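Local coordinates for protein putative aminotransferase (Actinomadura melliaura, PDB 4ZWV) that is a putative sugar aminotransferase that probably uses pyridoxal 5'-phosphate to transfer an amino group during biosynthesis of the aminopentose of the indolocarbazole AT2433, at residues A86-W89 with A90-A93; R303-F306 with H307-M310; V320-N324 with D325-C329; D341-Y344 with D345-V348. All coordinates share one frame; numbering follows the deposited sequence. Where two conformers were deposited one is given.

Interaction 1: residues A86-W89 with A90-A93; sequences ATNW and AILA
Side chains of Asn88 and Trp89 pack against Ile91 and Leu92, one turn further along helix 85-93, a buried local contact in the beta-alpha-beta crossover that this helix makes between strands 76-79 and 97-100. The crossover belongs to the large mixed sheet of the pyridoxal-phosphate aminotransferase fold. Backbone bonds carry the turn: Ala90 N reaches Ala86 O at 3.1 Å and Ala93 N reaches Trp89 O at 2.9 Å, whereas Asn88 O receives only weak bonds from the amides of Ile91 and Leu92. Ala90 packs on Leu61, Cys62 and Leu65 of helix 57-66, and Ala86 lies beside Thr58, seen to bind the cofactor pyridoxal 5'-phosphate in a structure of this protein, though none is bound to this chain here. Asn88 and Ile91 point the same way, and the amide oxygen OD1 of Asn88 sits 3.7 Å from Ile91 CD1. The polar end of Asn88 is engaged elsewhere: OD1 bonds to Ser79, and ND2 to Asn324 and the carbonyl of Thr80. Thr87 turns its hydroxyl to Asp161. Trp89 holds its indole N-H to the carbonyl of Tyr217 of the second subunit, which ties this helix to the dimer interface. With CG beside the backbone N (chi1 -67°), the indole lies alongside Leu92, whose CD1 approaches the six-membered ring obliquely, 3.8 Å from Trp89 CE3.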
ATOM      1  N   ALA A  86      -1.517  12.992  -1.147  1.00  9.57           N
ATOM      2  CA  ALA A  86      -0.560  11.901  -1.344  1.00 10.63           C
ATOM      3  C   ALA A  86       0.828  12.385  -1.749  1.00  8.50           C
ATOM      4  O   ALA A  86       1.830  11.848  -1.281  1.00  9.91           O
ATOM      5  CB  ALA A  86      -1.077  10.932  -2.394  1.00 11.63           C
ATOM      6  N   THR A  87       0.882  13.393  -2.619  1.00  9.03           N
ATOM      7  CA  THR A  87       2.154  13.913  -3.111  1.00  9.39           C
ATOM      8  C   THR A  87       3.056  14.309  -1.958  1.00  8.67           C
ATOM      9  O   THR A  87       4.239  13.970  -1.900  1.00 10.82           O
ATOM     10  CB  THR A  87       1.940  15.149  -3.999  1.00  9.98           C
ATOM     11  OG1 THR A  87       1.009  14.831  -5.041  1.00 12.27           O
ATOM     12  CG2 THR A  87       3.261  15.610  -4.600  1.00 12.14           C
ATOM     13  N   ASN A  88       2.465  15.014  -1.012  1.00  8.64           N
ATOM     14  CA  ASN A  88       3.229  15.577   0.082  1.00  8.04           C
ATOM     15  C   ASN A  88       3.330  14.661   1.284  1.00  8.84           C
ATOM     16  O   ASN A  88       4.339  14.672   1.986  1.00 10.51           O
ATOM     17  CB  ASN A  88       2.623  16.926   0.458  1.00  9.39           C
ATOM     18  CG  ASN A  88       2.863  17.936  -0.630  1.00  9.86           C
ATOM     19  OD1 ASN A  88       3.999  18.075  -1.060  1.00 10.00           O
ATOM     20  ND2 ASN A  88       1.806  18.579  -1.146  1.00 10.10           N
ATOM     21  N   TRP A  89       2.314  13.838   1.526  1.00  8.35           N
ATOM     22  CA  TRP A  89       2.439  12.937   2.657  1.00  8.29           C
ATOM     23  C   TRP A  89       3.482  11.849   2.385  1.00  9.77           C
ATOM     24  O   TRP A  89       4.107  11.354   3.325  1.00  9.78           O
ATOM     25  CB  TRP A  89       1.091  12.311   3.007  1.00  7.49           C
ATOM     26  CG  TRP A  89       0.006  13.259   3.548  1.00  9.16           C
ATOM     27  CD1 TRP A  89      -1.261  12.875   3.888  1.00  9.98           C
ATOM     28  CD2 TRP A  89       0.067  14.692   3.811  1.00  9.31           C
ATOM     29  NE1 TRP A  89      -1.992  13.949   4.336  1.00 10.08           N
ATOM     30  CE2 TRP A  89      -1.207  15.074   4.297  1.00  9.42           C
ATOM     31  CE3 TRP A  89       1.062  15.681   3.687  1.00  9.84           C
ATOM     32  CZ2 TRP A  89      -1.514  16.393   4.662  1.00  9.24           C
ATOM     33  CZ3 TRP A  89       0.749  17.002   4.043  1.00 10.58           C
ATOM     34  CH2 TRP A  89      -0.527  17.343   4.522  1.00  9.99           C
ATOM     35  N   ALA A  90       3.684  11.497   1.120  1.00  8.37           N
ATOM     36  CA  ALA A  90       4.771  10.572   0.769  1.00  7.28           C
ATOM     37  C   ALA A  90       6.124  11.113   1.231  1.00  9.37           C
ATOM     38  O   ALA A  90       6.979  10.347   1.690  1.00 10.16           O
ATOM     39  CB  ALA A  90       4.784  10.308  -0.738  1.00 10.34           C
ATOM     40  N   ILE A  91       6.309  12.427   1.120  1.00  8.75           N
ATOM     41  CA  ILE A  91       7.540  13.076   1.578  1.00  8.34           C
ATOM     42  C   ILE A  91       7.715  12.924   3.084  1.00  9.68           C
ATOM     43  O   ILE A  91       8.798  12.575   3.556  1.00 10.77           O
ATOM     44  CB  ILE A  91       7.557  14.582   1.212  1.00  8.76           C
ATOM     45  CG1 ILE A  91       7.496  14.748  -0.311  1.00 10.13           C
ATOM     46  CG2 ILE A  91       8.812  15.265   1.799  1.00 11.15           C
ATOM     47  CD1 ILE A  91       7.203  16.194  -0.746  1.00  8.72           C
ATOM     48  N   LEU A  92       6.645  13.172   3.838  1.00  9.20           N
ATOM     49  CA  LEU A  92       6.709  13.067   5.293  1.00  8.94           C
ATOM     50  C   LEU A  92       6.965  11.622   5.724  1.00  9.98           C
ATOM     51  O   LEU A  92       7.744  11.383   6.656  1.00 11.96           O
ATOM     52  CB  LEU A  92       5.421  13.602   5.927  1.00 11.41           C
ATOM     53  CG  LEU A  92       5.135  15.069   5.598  1.00 12.11           C
ATOM     54  CD1 LEU A  92       3.846  15.520   6.256  1.00 12.36           C
ATOM     55  CD2 LEU A  92       6.300  15.940   6.031  1.00 14.15           C
ATOM     56  N   ALA A  93       6.333  10.673   5.033  1.00  9.70           N
ATOM     57  CA  ALA A  93       6.495   9.250   5.358  1.00 10.89           C
ATOM     58  C   ALA A  93       7.914   8.784   5.054  1.00 12.67           C
ATOM     59  O   ALA A  93       8.402   7.839   5.682  1.00 14.40           O
ATOM     60  CB  ALA A  93       5.482   8.398   4.597  1.00 11.30           C
TER

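Interaction 2: residues R303-F306 with H307-M310; sequences RPAF and HRKM
Arg303 and Phe306 each meet the side chain four residues on, His307 and Met310, in the first turns of helix 303-312. Four successive backbone bonds frame these pairs, from His307 N to Arg303 O at 2.8 Å through to Met310 N to Phe306 O at 3.0 Å. Two CH-pi contacts come next. The aliphatic part of Arg303 runs alongside His307, its CG 3.7 Å from the imidazole centroid and over the face; a bend at chi3 (62°) carries the guanidinium onward, its plane 15° from that of the ring. At Phe306, the terminal methyl CE of Met310, here selenomethionine, lies over one face, 4.0 Å from the ring centroid. The chain of Met310 folds back at chi2 and chi3 to bring it there, so that SE makes an oblique Met-aromatic contact while CG touches Phe306 CE2 at 3.5 Å. On the exposed side, Arg308 lays one face of its guanidinium over the backbone, with Pro304 O and Ala305 CA beneath it; NH2 is 3.5 Å from Ala305 CA. Phe306 and Met310 are buried and pack on Ile368 of helix 358-369, with Trp372 edge-to-face against the phenyl ring. Phe306 and His307 also rest on Val348 of strand 347-350, and Arg303 NH1 bonds to the carbonyls of Tyr344 and Met347, joining the helix to that strand and to the end region of helix 338-344.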
ATOM      1  N   ARG A 303     -16.824  33.745  -5.784  1.00 20.54           N
ATOM      2  CA  ARG A 303     -16.925  32.298  -5.890  1.00 21.17           C
ATOM      3  C   ARG A 303     -18.007  31.659  -4.999  1.00 22.65           C
ATOM      4  O   ARG A 303     -18.593  30.663  -5.401  1.00 20.84           O
ATOM      5  CB  ARG A 303     -15.570  31.657  -5.601  1.00 17.65           C
ATOM      6  CG  ARG A 303     -15.509  30.189  -6.005  1.00 16.41           C
ATOM      7  CD  ARG A 303     -14.152  29.591  -5.710  1.00 16.35           C
ATOM      8  NE  ARG A 303     -13.861  29.634  -4.280  1.00 18.21           N
ATOM      9  CZ  ARG A 303     -12.690  29.302  -3.747  1.00 16.32           C
ATOM     10  NH1 ARG A 303     -11.700  28.872  -4.522  1.00 18.79           N
ATOM     11  NH2 ARG A 303     -12.516  29.388  -2.432  1.00 18.48           N
ATOM     12  N   PRO A 304     -18.278  32.213  -3.795  1.00 24.32           N
ATOM     13  CA  PRO A 304     -19.390  31.587  -3.063  1.00 22.40           C
ATOM     14  C   PRO A 304     -20.712  31.622  -3.834  1.00 23.39           C
ATOM     15  O   PRO A 304     -21.454  30.634  -3.819  1.00 23.45           O
ATOM     16  CB  PRO A 304     -19.479  32.428  -1.783  1.00 26.40           C
ATOM     17  CG  PRO A 304     -18.090  32.877  -1.552  1.00 23.90           C
ATOM     18  CD  PRO A 304     -17.554  33.178  -2.942  1.00 23.46           C
ATOM     19  N   ALA A 305     -20.999  32.734  -4.501  1.00 22.41           N
ATOM     20  CA  ALA A 305     -22.202  32.825  -5.321  1.00 21.26           C
ATOM     21  C   ALA A 305     -22.094  31.903  -6.538  1.00 22.95           C
ATOM     22  O   ALA A 305     -23.084  31.299  -6.948  1.00 22.53           O
ATOM     23  CB  ALA A 305     -22.451  34.264  -5.748  1.00 22.86           C
ATOM     24  N   PHE A 306     -20.893  31.779  -7.100  1.00 20.52           N
ATOM     25  CA  PHE A 306     -20.669  30.868  -8.225  1.00 18.89           C
ATOM     26  C   PHE A 306     -20.954  29.417  -7.830  1.00 21.62           C
ATOM     27  O   PHE A 306     -21.608  28.679  -8.569  1.00 21.37           O
ATOM     28  CB  PHE A 306     -19.234  30.994  -8.749  1.00 18.17           C
ATOM     29  CG  PHE A 306     -18.952  30.150  -9.972  1.00 19.16           C
ATOM     30  CD1 PHE A 306     -19.177  30.651 -11.246  1.00 20.24           C
ATOM     31  CD2 PHE A 306     -18.443  28.867  -9.842  1.00 19.11           C
ATOM     32  CE1 PHE A 306     -18.905  29.871 -12.372  1.00 17.73           C
ATOM     33  CE2 PHE A 306     -18.169  28.086 -10.953  1.00 16.53           C
ATOM     34  CZ  PHE A 306     -18.404  28.585 -12.222  1.00 16.95           C
ATOM     35  N   HIS A 307     -20.459  29.012  -6.662  1.00 20.09           N
ATOM     36  CA  HIS A 307     -20.726  27.675  -6.144  1.00 20.17           C
ATOM     37  C   HIS A 307     -22.227  27.421  -5.983  1.00 20.46           C
ATOM     38  O   HIS A 307     -22.724  26.370  -6.382  1.00 22.16           O
ATOM     39  CB  HIS A 307     -20.012  27.467  -4.807  1.00 21.66           C
ATOM     40  CG  HIS A 307     -18.534  27.275  -4.940  1.00 20.04           C
ATOM     41  ND1 HIS A 307     -17.661  27.472  -3.891  1.00 24.14           N
ATOM     42  CD2 HIS A 307     -17.776  26.898  -5.996  1.00 20.79           C
ATOM     43  CE1 HIS A 307     -16.427  27.226  -4.296  1.00 21.25           C
ATOM     44  NE2 HIS A 307     -16.470  26.872  -5.570  1.00 20.44           N
ATOM     45  N   ARG A 308     -22.942  28.385  -5.409  1.00 21.32           N
ATOM     46  CA  ARG A 308     -24.383  28.250  -5.218  1.00 21.19           C
ATOM     47  C   ARG A 308     -25.100  28.109  -6.561  1.00 22.77           C
ATOM     48  O   ARG A 308     -26.064  27.354  -6.678  1.00 24.79           O
ATOM     49  CB  ARG A 308     -24.930  29.437  -4.418  1.00 21.06           C
ATOM     50  CG  ARG A 308     -24.491  29.422  -2.955  1.00 29.10           C
ATOM     51  CD  ARG A 308     -25.226  30.454  -2.104  1.00 30.01           C
ATOM     52  NE  ARG A 308     -24.897  31.829  -2.470  1.00 32.75           N
ATOM     53  CZ  ARG A 308     -23.889  32.516  -1.939  1.00 29.82           C
ATOM     54  NH1 ARG A 308     -23.118  31.954  -1.017  1.00 35.10           N
ATOM     55  NH2 ARG A 308     -23.652  33.764  -2.325  1.00 38.48           N
ATOM     56  N   LYS A 309     -24.621  28.830  -7.569  1.00 23.31           N
ATOM     57  CA  LYS A 309     -25.167  28.737  -8.921  1.00 23.49           C
ATOM     58  C   LYS A 309     -24.975  27.341  -9.514  1.00 21.38           C
ATOM     59  O   LYS A 309     -25.907  26.760 -10.064  1.00 24.16           O
ATOM     60  CB  LYS A 309     -24.513  29.777  -9.833  1.00 25.90           C
ATOM     61  CG  LYS A 309     -25.090  29.839 -11.238  1.00 24.89           C
ATOM     62  CD  LYS A 309     -26.304  30.755 -11.296  1.00 26.40           C
ATOM     63  CE  LYS A 309     -26.911  30.767 -12.696  1.00 29.83           C
ATOM     64  NZ  LYS A 309     -27.841  31.913 -12.884  1.00 32.03           N
HETATM   65  N   MSE A 310     -23.757  26.814  -9.418  1.00 19.72           N
HETATM   66  CA  MSE A 310     -23.473  25.478  -9.933  1.00 19.40           C
HETATM   67  C   MSE A 310     -24.328  24.427  -9.233  1.00 22.11           C
HETATM   68  O   MSE A 310     -24.947  23.591  -9.887  1.00 22.51           O
HETATM   69  CB  MSE A 310     -21.994  25.130  -9.774  1.00 20.58           C
HETATM   70  CG  MSE A 310     -21.023  26.013 -10.556  1.00 21.06           C
HETATM   71 SE   MSE A 310     -21.374  26.074 -12.481  0.60 25.28          SE
HETATM   72  CE  MSE A 310     -22.134  27.860 -12.561  1.00 25.73           C
TER

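Interaction 3: residues V320-N324 with D325-C329; sequences VSRRN and DEHSC
The guanidinium of Arg323 meets the carboxylate of Asp325 edge to edge, the two planes only 20° apart, while that of Arg322 stands almost perpendicular (88°) to the carboxylate of Glu326 and has Glu326 O over one face. Arg323 grips side-on, each nitrogen on its own oxygen: NE to Asp325 OD1 and NH2 to Asp325 OD2, both at 2.8 Å and both on syn lone pairs. Arg322 instead sends two nitrogens to one atom; its NE meets the anti lone pair of Glu326 OE1 at 2.9 Å, and NH2 comes to the same oxygen at 3.3 Å from above the carboxylate plane. A long, purely electrostatic approach of Glu326 OE2 to Arg323 NE closes this four-residue salt-bridge network. Arg323 starts with CG between backbone N and carbonyl carbon (chi1 56°), which brings its aliphatic part against Glu326. A leucine in place of Arg323 would probably strip Asp325 of its two-point partner, leaving it to lean on Arg334, and deprive Asp341 of its salt bridge to the arginine. Two backbone bonds curl the chain, Glu326 N to Arg323 O and His327 N to Asn324 O, both 3.2 Å. Arg322 NH1 bonds to the Tyr230 carbonyl of the second subunit. This loop follows helix 303-312 and precedes helix 338-344, whose Asp341 and Tyr344 bind Arg323. His327 bonds to Glu85 of helix 85-93, while Asn324 and Asp325 touch Trp100 of strand 97-100.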
ATOM      1  N   VAL A 320     -10.235  20.020  -6.004  1.00 15.65           N
ATOM      2  CA  VAL A 320      -9.781  18.643  -5.972  1.00 14.96           C
ATOM      3  C   VAL A 320      -9.314  18.304  -4.551  1.00 17.11           C
ATOM      4  O   VAL A 320      -9.584  17.220  -4.035  1.00 19.74           O
ATOM      5  CB  VAL A 320      -8.651  18.412  -7.006  1.00 18.37           C
ATOM      6  CG1 VAL A 320      -8.083  16.999  -6.888  1.00 22.57           C
ATOM      7  CG2 VAL A 320      -9.166  18.679  -8.418  1.00 22.06           C
ATOM      8  N   SER A 321      -8.591  19.238  -3.939  0.67 13.61           N
ATOM      9  CA  SER A 321      -8.116  19.109  -2.565  0.67 15.24           C
ATOM     10  C   SER A 321      -8.003  20.477  -1.907  0.67 11.24           C
ATOM     11  O   SER A 321      -7.963  21.499  -2.588  0.67 15.99           O
ATOM     12  CB  SER A 321      -6.747  18.415  -2.514  0.67 18.60           C
ATOM     13  OG  SER A 321      -6.864  17.020  -2.741  0.67 26.03           O
ATOM     14  N   ARG A 322      -7.939  20.487  -0.582  1.00 13.40           N
ATOM     15  CA  ARG A 322      -7.530  21.685   0.151  1.00 12.29           C
ATOM     16  C   ARG A 322      -6.031  21.902  -0.083  1.00 12.66           C
ATOM     17  O   ARG A 322      -5.270  20.932  -0.134  1.00 14.04           O
ATOM     18  CB  ARG A 322      -7.830  21.537   1.645  1.00 14.10           C
ATOM     19  CG  ARG A 322      -7.485  22.756   2.467  1.00 13.14           C
ATOM     20  CD  ARG A 322      -7.742  22.527   3.956  1.00 14.59           C
ATOM     21  NE  ARG A 322      -7.556  23.765   4.708  1.00 15.70           N
ATOM     22  CZ  ARG A 322      -7.890  23.934   5.982  1.00 20.80           C
ATOM     23  NH1 ARG A 322      -8.448  22.942   6.660  1.00 24.23           N
ATOM     24  NH2 ARG A 322      -7.667  25.100   6.578  1.00 21.90           N
ATOM     25  N   ARG A 323      -5.594  23.152  -0.237  1.00 11.52           N
ATOM     26  CA  ARG A 323      -4.151  23.401  -0.326  1.00 11.08           C
ATOM     27  C   ARG A 323      -3.455  22.769   0.888  1.00 10.56           C
ATOM     28  O   ARG A 323      -3.867  22.993   2.034  1.00 11.29           O
ATOM     29  CB  ARG A 323      -3.848  24.908  -0.430  1.00 12.13           C
ATOM     30  CG  ARG A 323      -4.417  25.770   0.695  1.00 11.25           C
ATOM     31  CD  ARG A 323      -4.159  27.268   0.441  1.00 15.14           C
ATOM     32  NE  ARG A 323      -2.755  27.629   0.635  1.00 13.27           N
ATOM     33  CZ  ARG A 323      -2.283  28.854   0.434  1.00 13.05           C
ATOM     34  NH1 ARG A 323      -3.106  29.820   0.028  1.00 15.01           N
ATOM     35  NH2 ARG A 323      -0.998  29.112   0.629  1.00 14.00           N
ATOM     36  N   ASN A 324      -2.424  21.954   0.640  1.00 10.48           N
ATOM     37  CA  ASN A 324      -1.932  21.037   1.677  1.00 10.68           C
ATOM     38  C   ASN A 324      -1.216  21.766   2.812  1.00  9.68           C
ATOM     39  O   ASN A 324      -1.108  21.240   3.927  1.00 11.85           O
ATOM     40  CB  ASN A 324      -0.963  19.995   1.103  1.00 11.15           C
ATOM     41  CG  ASN A 324      -1.590  19.060   0.063  1.00 11.64           C
ATOM     42  OD1 ASN A 324      -0.889  18.204  -0.468  1.00 11.17           O
ATOM     43  ND2 ASN A 324      -2.875  19.229  -0.252  1.00 11.50           N
ATOM     44  N   ASP A 325      -0.725  22.970   2.524  1.00 11.65           N
ATOM     45  CA  ASP A 325       0.034  23.731   3.514  1.00 10.70           C
ATOM     46  C   ASP A 325      -0.851  24.283   4.626  1.00 11.24           C
ATOM     47  O   ASP A 325      -0.340  24.757   5.638  1.00 13.76           O
ATOM     48  CB  ASP A 325       0.829  24.876   2.834  1.00 10.46           C
ATOM     49  CG  ASP A 325      -0.058  25.885   2.098  1.00 11.91           C
ATOM     50  OD1 ASP A 325      -1.105  25.501   1.536  1.00 12.51           O
ATOM     51  OD2 ASP A 325       0.317  27.083   2.067  1.00 15.69           O
ATOM     52  N   GLU A 326      -2.170  24.190   4.460  1.00 11.66           N
ATOM     53  CA  GLU A 326      -3.101  24.644   5.501  1.00 11.77           C
ATOM     54  C   GLU A 326      -3.431  23.565   6.549  1.00 11.81           C
ATOM     55  O   GLU A 326      -4.053  23.867   7.573  1.00 13.92           O
ATOM     56  CB  GLU A 326      -4.403  25.151   4.869  1.00 12.47           C
ATOM     57  CG  GLU A 326      -4.272  26.539   4.253  1.00 15.69           C
ATOM     58  CD  GLU A 326      -5.590  27.100   3.745  1.00 18.66           C
ATOM     59  OE1 GLU A 326      -6.616  26.398   3.787  1.00 18.10           O
ATOM     60  OE2 GLU A 326      -5.604  28.269   3.295  1.00 19.58           O
ATOM     61  N   HIS A 327      -3.047  22.319   6.292  1.00 11.50           N
ATOM     62  CA  HIS A 327      -3.354  21.245   7.237  1.00 11.16           C
ATOM     63  C   HIS A 327      -2.561  21.381   8.522  1.00 12.99           C
ATOM     64  O   HIS A 327      -1.372  21.739   8.503  1.00 13.15           O
ATOM     65  CB  HIS A 327      -3.079  19.892   6.595  1.00 11.32           C
ATOM     66  CG  HIS A 327      -4.060  19.525   5.528  1.00 10.38           C
ATOM     67  ND1 HIS A 327      -5.423  19.563   5.730  1.00 13.38           N
ATOM     68  CD2 HIS A 327      -3.877  19.119   4.248  1.00 10.01           C
ATOM     69  CE1 HIS A 327      -6.038  19.184   4.624  1.00 12.52           C
ATOM     70  NE2 HIS A 327      -5.124  18.906   3.711  1.00 12.46           N
ATOM     71  N   SER A 328      -3.203  21.070   9.643  1.00 11.82           N
ATOM     72  CA  SER A 328      -2.555  21.321  10.922  1.00 15.70           C
ATOM     73  C   SER A 328      -1.338  20.407  11.117  1.00 15.85           C
ATOM     74  O   SER A 328      -0.410  20.773  11.838  1.00 16.09           O
ATOM     75  CB  SER A 328      -3.559  21.190  12.074  1.00 17.75           C
ATOM     76  OG  SER A 328      -4.094  19.889  12.160  1.00 17.95           O
ATOM     77  N   CYS A 329      -1.303  19.254  10.444  1.00 12.93           N
ATOM     78  CA  CYS A 329      -0.142  18.366  10.566  1.00 12.08           C
ATOM     79  C   CYS A 329       1.145  18.989  10.009  1.00 13.53           C
ATOM     80  O   CYS A 329       2.240  18.512  10.299  1.00 16.61           O
ATOM     81  CB  CYS A 329      -0.405  17.015   9.881  1.00 12.54           C
ATOM     82  SG  CYS A 329      -0.505  17.054   8.066  1.00 14.08           S
TER

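Interaction 4: residues D341-Y344 with D345-V348; sequences DSVY and DRMV
Val343 O takes two backbone bonds, from Arg346 N and Met347 N, both at 2.9 Å, as the chain turns from helix 338-344 into strand 347-350; Met347 N comes in almost in line with the carbonyl, Arg346 N from above its plane. The side chains of Val343 and Met347, here selenomethionine, pack tightly, with methyl CE of Met347 3.5 Å from Val343 CG2. With chi1 at 61°, Met347 CG lies between the backbone N and the carbonyl carbon, and a bend at chi3 swings the methyl round to the valine. SE of Met347 makes an oblique Met-aromatic contact with Tyr344, 4.1 Å from Tyr344 CD1. In Arg346 the bend at chi3 (62°) brings NH1 to Ser342 O at 3.3 Å, and that oxygen lies in the guanidinium plane. Its NH2 forms a salt bridge with Glu281 of strand 280-282, beyond strand 296-300 in the three-stranded sheet. An alanine at Arg346 would be likely to leave Glu281 without this charged mate and the Ser342 carbonyl without its side-chain donor. Two waters join the exposed side: water 1 links Asp341 O to Asp345 N, and water 2 donates to both Asp341 O and Asp345 OD2, each at 2.7 Å. The turn thus has apolar and selenium contacts on its buried side, and carbonyls satisfied by arginine and water where the chain meets solvent.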
ATOM      1  N   ASP A 341      -1.877  32.395  -2.943  1.00 13.97           N
ATOM      2  CA  ASP A 341      -2.852  33.240  -2.250  1.00 13.74           C
ATOM      3  C   ASP A 341      -3.705  34.036  -3.244  1.00 18.42           C
ATOM      4  O   ASP A 341      -4.895  34.250  -3.015  1.00 17.75           O
ATOM      5  CB  ASP A 341      -2.167  34.219  -1.284  1.00 15.47           C
ATOM      6  CG  ASP A 341      -1.524  33.535  -0.089  1.00 18.80           C
ATOM      7  OD1 ASP A 341      -1.870  32.373   0.219  1.00 18.37           O
ATOM      8  OD2 ASP A 341      -0.672  34.185   0.555  1.00 20.85           O
ATOM      9  N   SER A 342      -3.099  34.472  -4.347  1.00 15.95           N
ATOM     10  CA  SER A 342      -3.804  35.354  -5.284  1.00 17.58           C
ATOM     11  C   SER A 342      -4.846  34.617  -6.126  1.00 16.24           C
ATOM     12  O   SER A 342      -5.677  35.263  -6.772  1.00 19.31           O
ATOM     13  CB  SER A 342      -2.814  36.070  -6.212  1.00 16.08           C
ATOM     14  OG  SER A 342      -2.322  35.200  -7.218  1.00 17.11           O
ATOM     15  N   VAL A 343      -4.814  33.286  -6.119  1.00 15.58           N
ATOM     16  CA  VAL A 343      -5.782  32.517  -6.898  1.00 16.35           C
ATOM     17  C   VAL A 343      -6.607  31.507  -6.091  1.00 13.88           C
ATOM     18  O   VAL A 343      -7.613  30.985  -6.582  1.00 15.78           O
ATOM     19  CB  VAL A 343      -5.088  31.746  -8.048  1.00 17.76           C
ATOM     20  CG1 VAL A 343      -4.543  32.714  -9.087  1.00 19.77           C
ATOM     21  CG2 VAL A 343      -3.986  30.834  -7.512  1.00 17.35           C
ATOM     22  N   TYR A 344      -6.195  31.213  -4.860  1.00 14.62           N
ATOM     23  CA  TYR A 344      -6.810  30.100  -4.139  1.00 15.31           C
ATOM     24  C   TYR A 344      -8.285  30.335  -3.786  1.00 14.71           C
ATOM     25  O   TYR A 344      -9.056  29.374  -3.684  1.00 17.92           O
ATOM     26  CB  TYR A 344      -6.020  29.784  -2.871  1.00 15.37           C
ATOM     27  CG  TYR A 344      -6.505  28.535  -2.172  1.00 14.07           C
ATOM     28  CD1 TYR A 344      -6.369  27.283  -2.769  1.00 14.53           C
ATOM     29  CD2 TYR A 344      -7.107  28.605  -0.922  1.00 16.15           C
ATOM     30  CE1 TYR A 344      -6.807  26.133  -2.135  1.00 15.15           C
ATOM     31  CE2 TYR A 344      -7.551  27.456  -0.279  1.00 15.26           C
ATOM     32  CZ  TYR A 344      -7.404  26.230  -0.895  1.00 14.48           C
ATOM     33  OH  TYR A 344      -7.839  25.101  -0.249  1.00 16.59           O
ATOM     34  N   ASP A 345      -8.678  31.596  -3.620  1.00 15.77           N
ATOM     35  CA  ASP A 345     -10.066  31.914  -3.302  1.00 16.95           C
ATOM     36  C   ASP A 345     -10.888  32.116  -4.566  1.00 17.65           C
ATOM     37  O   ASP A 345     -12.081  32.396  -4.493  1.00 18.99           O
ATOM     38  CB  ASP A 345     -10.160  33.172  -2.440  1.00 19.49           C
ATOM     39  CG  ASP A 345      -9.618  32.964  -1.046  1.00 31.30           C
ATOM     40  OD1 ASP A 345      -9.871  31.888  -0.467  1.00 35.54           O
ATOM     41  OD2 ASP A 345      -8.934  33.876  -0.536  1.00 33.63           O
ATOM     42  N   ARG A 346     -10.245  31.961  -5.718  1.00 16.61           N
ATOM     43  CA  ARG A 346     -10.912  32.154  -7.002  1.00 16.04           C
ATOM     44  C   ARG A 346     -11.047  30.870  -7.807  1.00 18.14           C
ATOM     45  O   ARG A 346     -11.958  30.736  -8.624  1.00 17.29           O
ATOM     46  CB  ARG A 346     -10.160  33.191  -7.833  1.00 17.23           C
ATOM     47  CG  ARG A 346     -10.211  34.591  -7.248  1.00 17.95           C
ATOM     48  CD  ARG A 346      -9.112  35.458  -7.840  1.00 27.13           C
ATOM     49  NE  ARG A 346      -9.279  35.602  -9.280  1.00 25.97           N
ATOM     50  CZ  ARG A 346      -8.276  35.613 -10.150  1.00 30.05           C
ATOM     51  NH1 ARG A 346      -7.021  35.472  -9.733  1.00 28.47           N
ATOM     52  NH2 ARG A 346      -8.532  35.755 -11.442  1.00 32.15           N
HETATM   53  N   MSE A 347     -10.147  29.925  -7.586  1.00 15.41           N
HETATM   54  CA  MSE A 347     -10.108  28.758  -8.455  1.00 17.33           C
HETATM   55  C   MSE A 347     -11.305  27.841  -8.245  1.00 16.82           C
HETATM   56  O   MSE A 347     -11.789  27.643  -7.120  1.00 16.22           O
HETATM   57  CB  MSE A 347      -8.804  27.978  -8.255  1.00 18.48           C
HETATM   58  CG  MSE A 347      -8.626  27.456  -6.870  1.00 16.24           C
HETATM   59 SE   MSE A 347      -6.951  26.461  -6.731  1.00 36.10          SE
HETATM   60  CE  MSE A 347      -5.681  27.854  -7.085  1.00 23.92           C
ATOM     61  N   VAL A 348     -11.779  27.269  -9.343  0.74 13.33           N
ATOM     62  CA  VAL A 348     -12.838  26.258  -9.296  0.74 15.25           C
ATOM     63  C   VAL A 348     -12.676  25.280 -10.467  0.74 14.07           C
ATOM     64  O   VAL A 348     -12.397  25.690 -11.595  0.74 14.60           O
ATOM     65  CB  VAL A 348     -14.245  26.901  -9.306  0.74 18.35           C
ATOM     66  CG1 VAL A 348     -14.371  27.924 -10.412  0.74 19.47           C
ATOM     67  CG2 VAL A 348     -15.340  25.827  -9.401  0.74 14.28           C
TER
HETATM   68  O   HOH W   1      -7.443  34.066  -4.281  1.00 19.90           O
HETATM   69  O   HOH W   2      -6.252  33.414  -0.858  1.00 35.14           O

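Overall arrangement
Interactions 1 and 3 are the buried pair; 2 and 4 lie partly exposed, farther from the centre of the chain. Interaction 1 is a helix turn held by backbone bonds with one apolar pair, interaction 3 a charged loop, and the two meet where helix 85-93 packs on that loop, with Trp89 CH2 3.6 Å from Cys329 SG. Interaction 4 links interaction 3 to interaction 2: the loop is tied to helix 338-344, and helix 303-312 to the turn that follows it. Interactions 1, 2 and 3 touch the second subunit, interaction 4 does not. Interactions 2 and 4 each have a selenomethionine beside an aromatic ring. Interactions 1 and 2, about 17 Å apart at nearest atoms, do not touch.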